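Long-range contacts in ferric uptake regulation protein (Pseudomonas aeruginosa, PDB 1MZB), which probably acts as an iron-responsive DNA-binding transcriptional regulator that governs iron uptake and homeostasis, and binds zinc in this crystal: residues R10-K15 / A66-R71; M92-T97 / L130-K135. All coordinates share one frame; numbering follows the deposited sequence.

Contact 1. Residues R10-K15 / A66-R71; sequences RKAGLK and AGLVVR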
ATOM      1  N   ARG A  10     -13.238   6.494 -17.634  1.00 45.25           N
ATOM      2  CA  ARG A  10     -12.874   6.545 -19.054  1.00 45.77           C
ATOM      3  C   ARG A  10     -11.633   5.715 -19.336  1.00 46.48           C
ATOM      4  O   ARG A  10     -11.613   4.931 -20.286  1.00 46.17           O
ATOM      5  CB  ARG A  10     -12.684   7.997 -19.493  1.00 48.34           C
ATOM      6  CG  ARG A  10     -14.010   8.732 -19.515  1.00 51.11           C
ATOM      7  CD  ARG A  10     -13.882  10.223 -19.677  1.00 55.28           C
ATOM      8  NE  ARG A  10     -15.207  10.832 -19.669  1.00 56.39           N
ATOM      9  CZ  ARG A  10     -15.505  11.980 -19.069  1.00 57.68           C
ATOM     10  NH1 ARG A  10     -14.564  12.658 -18.420  1.00 57.26           N
ATOM     11  NH2 ARG A  10     -16.748  12.447 -19.116  1.00 56.99           N
ATOM     12  N   LYS A  11     -10.608   5.867 -18.504  1.00 47.26           N
ATOM     13  CA  LYS A  11      -9.383   5.091 -18.659  1.00 50.23           C
ATOM     14  C   LYS A  11      -9.699   3.595 -18.661  1.00 51.32           C
ATOM     15  O   LYS A  11      -8.955   2.806 -19.255  1.00 52.90           O
ATOM     16  CB  LYS A  11      -8.407   5.380 -17.521  1.00 50.26           C
ATOM     17  CG  LYS A  11      -7.410   6.507 -17.765  1.00 54.52           C
ATOM     18  CD  LYS A  11      -7.993   7.906 -17.532  1.00 57.21           C
ATOM     19  CE  LYS A  11      -8.816   8.405 -18.716  1.00 58.67           C
ATOM     20  NZ  LYS A  11      -9.500   9.706 -18.426  1.00 59.93           N
ATOM     21  N   ALA A  12     -10.798   3.215 -18.005  1.00 51.78           N
ATOM     22  CA  ALA A  12     -11.220   1.817 -17.916  1.00 52.14           C
ATOM     23  C   ALA A  12     -12.194   1.411 -19.021  1.00 52.83           C
ATOM     24  O   ALA A  12     -12.832   0.362 -18.938  1.00 52.75           O
ATOM     25  CB  ALA A  12     -11.850   1.549 -16.544  1.00 52.52           C
ATOM     26  N   GLY A  13     -12.304   2.239 -20.060  1.00 52.47           N
ATOM     27  CA  GLY A  13     -13.197   1.937 -21.167  1.00 52.14           C
ATOM     28  C   GLY A  13     -14.653   1.818 -20.776  1.00 51.94           C
ATOM     29  O   GLY A  13     -15.425   1.077 -21.404  1.00 52.09           O
ATOM     30  N   LEU A  14     -15.035   2.560 -19.743  1.00 50.99           N
ATOM     31  CA  LEU A  14     -16.403   2.537 -19.247  1.00 50.28           C
ATOM     32  C   LEU A  14     -17.055   3.911 -19.317  1.00 49.81           C
ATOM     33  O   LEU A  14     -16.511   4.893 -18.810  1.00 48.43           O
ATOM     34  CB  LEU A  14     -16.429   2.056 -17.796  1.00 49.93           C
ATOM     35  CG  LEU A  14     -15.801   0.684 -17.518  1.00 49.51           C
ATOM     36  CD1 LEU A  14     -16.003   0.346 -16.035  1.00 49.50           C
ATOM     37  CD2 LEU A  14     -16.449  -0.383 -18.405  1.00 48.13           C
ATOM     38  N   LYS A  15     -18.229   3.972 -19.940  1.00 50.33           N
ATOM     39  CA  LYS A  15     -18.951   5.232 -20.073  1.00 48.91           C
ATOM     40  C   LYS A  15     -19.305   5.739 -18.688  1.00 48.92           C
ATOM     41  O   LYS A  15     -19.571   4.947 -17.783  1.00 49.06           O
ATOM     42  CB  LYS A  15     -20.216   5.028 -20.901  1.00 50.04           C
ATOM     43  N   ALA A  66     -12.928  -4.551 -15.570  1.00 36.81           N
ATOM     44  CA  ALA A  66     -12.177  -3.403 -16.058  1.00 36.50           C
ATOM     45  C   ALA A  66     -10.872  -3.186 -15.324  1.00 37.57           C
ATOM     46  O   ALA A  66      -9.994  -2.471 -15.813  1.00 37.76           O
ATOM     47  CB  ALA A  66     -13.056  -2.144 -15.957  1.00 35.54           C
ATOM     48  N   GLY A  67     -10.735  -3.784 -14.147  1.00 32.72           N
ATOM     49  CA  GLY A  67      -9.517  -3.607 -13.390  1.00 34.67           C
ATOM     50  C   GLY A  67      -9.582  -2.498 -12.352  1.00 31.19           C
ATOM     51  O   GLY A  67      -8.586  -2.229 -11.689  1.00 33.39           O
ATOM     52  N   LEU A  68     -10.727  -1.851 -12.208  1.00 30.20           N
ATOM     53  CA  LEU A  68     -10.847  -0.809 -11.189  1.00 29.86           C
ATOM     54  C   LEU A  68     -10.957  -1.448  -9.792  1.00 29.38           C
ATOM     55  O   LEU A  68     -10.614  -0.823  -8.788  1.00 28.67           O
ATOM     56  CB  LEU A  68     -12.085   0.032 -11.435  1.00 31.08           C
ATOM     57  CG  LEU A  68     -11.945   0.972 -12.627  1.00 36.39           C
ATOM     58  CD1 LEU A  68     -13.267   1.699 -12.822  1.00 38.78           C
ATOM     59  CD2 LEU A  68     -10.789   1.956 -12.356  1.00 35.23           C
ATOM     60  N   VAL A  69     -11.497  -2.661  -9.721  1.00 27.26           N
ATOM     61  CA  VAL A  69     -11.585  -3.334  -8.406  1.00 27.82           C
ATOM     62  C   VAL A  69     -11.127  -4.772  -8.562  1.00 29.23           C
ATOM     63  O   VAL A  69     -11.051  -5.277  -9.683  1.00 26.93           O
ATOM     64  CB  VAL A  69     -13.022  -3.340  -7.776  1.00 28.79           C
ATOM     65  CG1 VAL A  69     -13.598  -1.932  -7.736  1.00 26.76           C
ATOM     66  CG2 VAL A  69     -13.930  -4.306  -8.467  1.00 31.00           C
ATOM     67  N   VAL A  70     -10.786  -5.401  -7.440  1.00 24.89           N
ATOM     68  CA  VAL A  70     -10.367  -6.790  -7.435  1.00 29.26           C
ATOM     69  C   VAL A  70     -11.436  -7.475  -6.590  1.00 30.50           C
ATOM     70  O   VAL A  70     -11.899  -6.895  -5.613  1.00 30.63           O
ATOM     71  CB  VAL A  70      -9.014  -6.968  -6.724  1.00 31.50           C
ATOM     72  CG1 VAL A  70      -8.670  -8.443  -6.646  1.00 36.04           C
ATOM     73  CG2 VAL A  70      -7.894  -6.214  -7.503  1.00 39.46           C
ATOM     74  N   ARG A  71     -11.821  -8.681  -6.969  1.00 28.72           N
ATOM     75  CA  ARG A  71     -12.809  -9.440  -6.220  1.00 30.08           C
ATOM     76  C   ARG A  71     -12.043 -10.561  -5.525  1.00 31.19           C
ATOM     77  O   ARG A  71     -11.196 -11.240  -6.124  1.00 29.42           O
ATOM     78  CB  ARG A  71     -13.864  -9.990  -7.187  1.00 30.97           C
ATOM     79  CG  ARG A  71     -14.834 -11.009  -6.608  1.00 32.64           C
ATOM     80  CD  ARG A  71     -15.587 -11.699  -7.749  1.00 34.45           C
ATOM     81  NE  ARG A  71     -16.769 -12.426  -7.316  1.00 40.84           N
ATOM     82  CZ  ARG A  71     -17.993 -12.189  -7.779  1.00 40.15           C
ATOM     83  NH1 ARG A  71     -18.194 -11.234  -8.694  1.00 44.98           N
ATOM     84  NH2 ARG A  71     -19.009 -12.908  -7.333  1.00 44.80           N
TER
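Ala12 and Ala66 bring together two helix ends in the part of the Fur chain that precedes the three-stranded sheet: the C-terminal end of helix 4-11 and the turn between helix 53-66 and strand 69-72, which pairs antiparallel with strand 80-83, probably as the wing of a winged-helix domain, the fold expected for this family. Both helices close in a Schellman motif whose C-prime residue is a glycine. At Gly13 (phi 61°) the reversal is documented by its N bonding to Arg10 O and by Leu14 N reaching back into the last turn of helix 4-11. Gly67 (phi 95°) ends helix 53-66 in the same way, with two bonds back into its last turn.

The contact itself is apolar, burying 154 Å², both sides summed. The backbones come nearest at the alanines, whose CA atoms lie 5.6 Å apart, and the CB of Ala12 meets the CB of Ala66 at 3.9 Å. Leu68, just past the turn, lays its branch point and one methyl against Ala12, CG and CD1 each 4.0 Å from Ala12 CB. On the other segment Leu14 also rests on Phe63 of helix 53-66. Lys15 O bonds to Arg20 NH1, tying the same loop to helix 18-28. Leu14 CG lies anti to the carbonyl carbon (chi1 -57°), on the side of Ala66, and from there CD1 comes 3.9 Å from Ala66 CB.

Contact 2. Residues M92-T97 / L130-K135; sequences MVCVDT and LYVRKK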
ATOM      1  N   MET A  92      -4.078 -11.594   5.287  1.00 26.32           N
ATOM      2  CA  MET A  92      -4.089 -12.679   6.250  1.00 26.87           C
ATOM      3  C   MET A  92      -5.598 -12.801   6.595  1.00 26.81           C
ATOM      4  O   MET A  92      -6.309 -11.786   6.719  1.00 28.83           O
ATOM      5  CB  MET A  92      -3.322 -12.309   7.521  1.00 27.07           C
ATOM      6  CG  MET A  92      -1.850 -12.552   7.363  1.00 33.04           C
ATOM      7  SD  MET A  92      -0.973 -11.949   8.766  1.00 38.01           S
ATOM      8  CE  MET A  92      -1.757 -12.752  10.002  1.00 38.28           C
ATOM      9  N   VAL A  93      -6.096 -14.029   6.674  1.00 26.97           N
ATOM     10  CA  VAL A  93      -7.512 -14.231   7.012  1.00 27.06           C
ATOM     11  C   VAL A  93      -7.583 -15.161   8.226  1.00 27.09           C
ATOM     12  O   VAL A  93      -7.005 -16.255   8.209  1.00 25.66           O
ATOM     13  CB  VAL A  93      -8.257 -14.881   5.834  1.00 26.99           C
ATOM     14  CG1 VAL A  93      -9.737 -15.042   6.173  1.00 30.53           C
ATOM     15  CG2 VAL A  93      -8.127 -14.013   4.602  1.00 28.36           C
ATOM     16  N   CYS A  94      -8.280 -14.720   9.270  1.00 29.08           N
ATOM     17  CA  CYS A  94      -8.456 -15.503  10.498  1.00 30.75           C
ATOM     18  C   CYS A  94      -9.530 -16.518  10.162  1.00 29.34           C
ATOM     19  O   CYS A  94     -10.690 -16.166   9.982  1.00 28.82           O
ATOM     20  CB  CYS A  94      -8.914 -14.596  11.632  1.00 32.69           C
ATOM     21  SG  CYS A  94      -7.613 -13.484  12.122  1.00 42.12           S
ATOM     22  N   VAL A  95      -9.135 -17.782  10.077  1.00 26.78           N
ATOM     23  CA  VAL A  95     -10.066 -18.804   9.667  1.00 30.04           C
ATOM     24  C   VAL A  95     -11.256 -18.954  10.571  1.00 28.80           C
ATOM     25  O   VAL A  95     -12.355 -19.188  10.102  1.00 30.08           O
ATOM     26  CB  VAL A  95      -9.390 -20.195   9.515  1.00 29.84           C
ATOM     27  CG1 VAL A  95      -8.209 -20.116   8.550  1.00 31.99           C
ATOM     28  CG2 VAL A  95      -8.940 -20.713  10.854  1.00 32.77           C
ATOM     29  N   ASP A  96     -11.044 -18.785  11.867  1.00 29.40           N
ATOM     30  CA  ASP A  96     -12.146 -18.991  12.791  1.00 31.07           C
ATOM     31  C   ASP A  96     -13.159 -17.858  12.870  1.00 30.78           C
ATOM     32  O   ASP A  96     -14.341 -18.089  13.112  1.00 29.60           O
ATOM     33  CB  ASP A  96     -11.561 -19.303  14.180  1.00 32.67           C
ATOM     34  CG  ASP A  96     -10.825 -20.637  14.207  1.00 35.61           C
ATOM     35  OD1 ASP A  96     -11.207 -21.543  13.436  1.00 38.97           O
ATOM     36  OD2 ASP A  96      -9.864 -20.791  15.004  1.00 42.06           O
ATOM     37  N   THR A  97     -12.700 -16.636  12.644  1.00 31.41           N
ATOM     38  CA  THR A  97     -13.573 -15.471  12.727  1.00 31.69           C
ATOM     39  C   THR A  97     -13.905 -14.785  11.387  1.00 31.52           C
ATOM     40  O   THR A  97     -14.866 -14.003  11.288  1.00 31.64           O
ATOM     41  CB  THR A  97     -12.946 -14.415  13.621  1.00 33.52           C
ATOM     42  OG1 THR A  97     -11.787 -13.861  12.964  1.00 32.01           O
ATOM     43  CG2 THR A  97     -12.513 -15.047  14.956  1.00 33.89           C
ATOM     44  N   LEU A 130      -2.879 -15.645   3.374  1.00 24.37           N
ATOM     45  CA  LEU A 130      -2.335 -16.499   4.414  1.00 25.45           C
ATOM     46  C   LEU A 130      -3.487 -16.765   5.381  1.00 25.78           C
ATOM     47  O   LEU A 130      -4.048 -15.827   5.910  1.00 28.85           O
ATOM     48  CB  LEU A 130      -1.192 -15.786   5.149  1.00 24.83           C
ATOM     49  CG  LEU A 130      -0.013 -15.417   4.238  1.00 25.24           C
ATOM     50  CD1 LEU A 130       1.071 -14.741   5.082  1.00 27.00           C
ATOM     51  CD2 LEU A 130       0.511 -16.657   3.546  1.00 25.48           C
ATOM     52  N   TYR A 131      -3.862 -18.029   5.555  1.00 24.67           N
ATOM     53  CA  TYR A 131      -4.963 -18.350   6.452  1.00 26.39           C
ATOM     54  C   TYR A 131      -4.324 -18.601   7.787  1.00 27.22           C
ATOM     55  O   TYR A 131      -3.403 -19.396   7.884  1.00 30.63           O
ATOM     56  CB  TYR A 131      -5.740 -19.575   5.966  1.00 25.54           C
ATOM     57  CG  TYR A 131      -6.423 -19.314   4.628  1.00 26.53           C
ATOM     58  CD1 TYR A 131      -7.650 -18.643   4.564  1.00 29.21           C
ATOM     59  CD2 TYR A 131      -5.809 -19.695   3.432  1.00 27.84           C
ATOM     60  CE1 TYR A 131      -8.258 -18.359   3.333  1.00 28.48           C
ATOM     61  CE2 TYR A 131      -6.421 -19.405   2.179  1.00 28.97           C
ATOM     62  CZ  TYR A 131      -7.636 -18.746   2.160  1.00 29.91           C
ATOM     63  OH  TYR A 131      -8.252 -18.489   0.955  1.00 36.19           O
ATOM     64  N   VAL A 132      -4.829 -17.924   8.811  1.00 28.70           N
ATOM     65  CA  VAL A 132      -4.196 -18.026  10.121  1.00 27.51           C
ATOM     66  C   VAL A 132      -5.131 -18.263  11.296  1.00 29.33           C
ATOM     67  O   VAL A 132      -6.352 -18.156  11.189  1.00 28.68           O
ATOM     68  CB  VAL A 132      -3.382 -16.764  10.386  1.00 25.73           C
ATOM     69  CG1 VAL A 132      -2.296 -16.584   9.280  1.00 26.34           C
ATOM     70  CG2 VAL A 132      -4.324 -15.541  10.453  1.00 25.81           C
ATOM     71  N   ARG A 133      -4.520 -18.569  12.435  1.00 32.51           N
ATOM     72  CA  ARG A 133      -5.289 -18.794  13.663  1.00 35.93           C
ATOM     73  C   ARG A 133      -4.407 -18.254  14.793  1.00 38.50           C
ATOM     74  O   ARG A 133      -3.204 -18.417  14.739  1.00 37.40           O
ATOM     75  CB  ARG A 133      -5.540 -20.292  13.852  1.00 38.35           C
ATOM     76  CG  ARG A 133      -6.239 -20.621  15.184  1.00 43.53           C
ATOM     77  CD  ARG A 133      -6.640 -22.080  15.273  1.00 44.82           C
ATOM     78  NE  ARG A 133      -7.822 -22.393  14.473  1.00 46.76           N
ATOM     79  CZ  ARG A 133      -7.877 -23.381  13.582  1.00 48.66           C
ATOM     80  NH1 ARG A 133      -6.807 -24.146  13.376  1.00 46.37           N
ATOM     81  NH2 ARG A 133      -9.008 -23.625  12.916  1.00 47.82           N
ATOM     82  N   LYS A 134      -4.991 -17.580  15.784  1.00 42.71           N
ATOM     83  CA  LYS A 134      -4.198 -17.040  16.892  1.00 47.02           C
ATOM     84  C   LYS A 134      -3.515 -18.192  17.619  1.00 49.81           C
ATOM     85  O   LYS A 134      -4.164 -19.187  17.955  1.00 51.15           O
ATOM     86  CB  LYS A 134      -5.094 -16.253  17.860  1.00 47.63           C
ATOM     87  N   LYS A 135      -2.206 -18.061  17.847  1.00 52.61           N
ATOM     88  CA  LYS A 135      -1.429 -19.098  18.529  1.00 55.53           C
ATOM     89  C   LYS A 135      -2.009 -19.298  19.915  1.00 57.44           C
ATOM     90  O   LYS A 135      -1.859 -20.362  20.519  1.00 58.33           O
ATOM     91  CB  LYS A 135       0.036 -18.687  18.631  1.00 55.37           C
TER
HETATM   92  O   HOH W   1      -8.767 -17.255  13.126  1.00 48.60           O
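Met92 and Val132 meet on one face of a parallel strand pair, 90-94 beside 129-132, within the mixed sheet whose other outer strand is 100-103. The thioether chain bends at its end (chi3 55°), which sets CE 3.8 Å from Val132 CG2, the two side chains crossing at about a right angle. Leu130 and Cys94 share this face, Leu130 CB touching Met92 CG. Val93 and Tyr131 occupy the other face, where Val95 CG1 packs on Tyr131 CB at 3.6 Å.

Between the faces, Val93 bonds to both sides of Tyr131, the parallel pattern: its N donates to Leu130 O (2.8 Å) and its O accepts from Val132 N (2.8 Å, N-H...O 171°). Val95 N to Val132 O continues the ladder, and a water bridges that same oxygen to Asp96 N.

Just beyond the strand ends Arg133 grips Asp96 side-on: NE reaches OD2 at 2.6 Å and NH2 reaches OD1 at 3.1 Å. Both oxygens are met on their syn sides, with the carboxylate and guanidinium planes 26° apart, while Val95 CG2 lies over one guanidinium face. Such a two-point bridge restricts how the two charged groups can turn against each other and probably keeps both ionised.

Overall arrangement
Both contacts lie at the surface, on opposite sides of the chain's centre, with their own centres about 31 Å apart and nearest atoms about 11 Å apart. They share no helix or strand and follow one another in series along the chain. Contact 1 joins the ends of two helices through a few apolar carbons, whereas contact 2 pairs two strands and covers about three times the area, 490 against 154 Å². The chemistry follows the elements: turns meeting by alanine and leucine carbons in contact 1, backbone ladder, packed faces and a terminal ion pair in contact 2. Val93, whose side chain is about 9 Å from a zinc ion, is the buried residue among those touching.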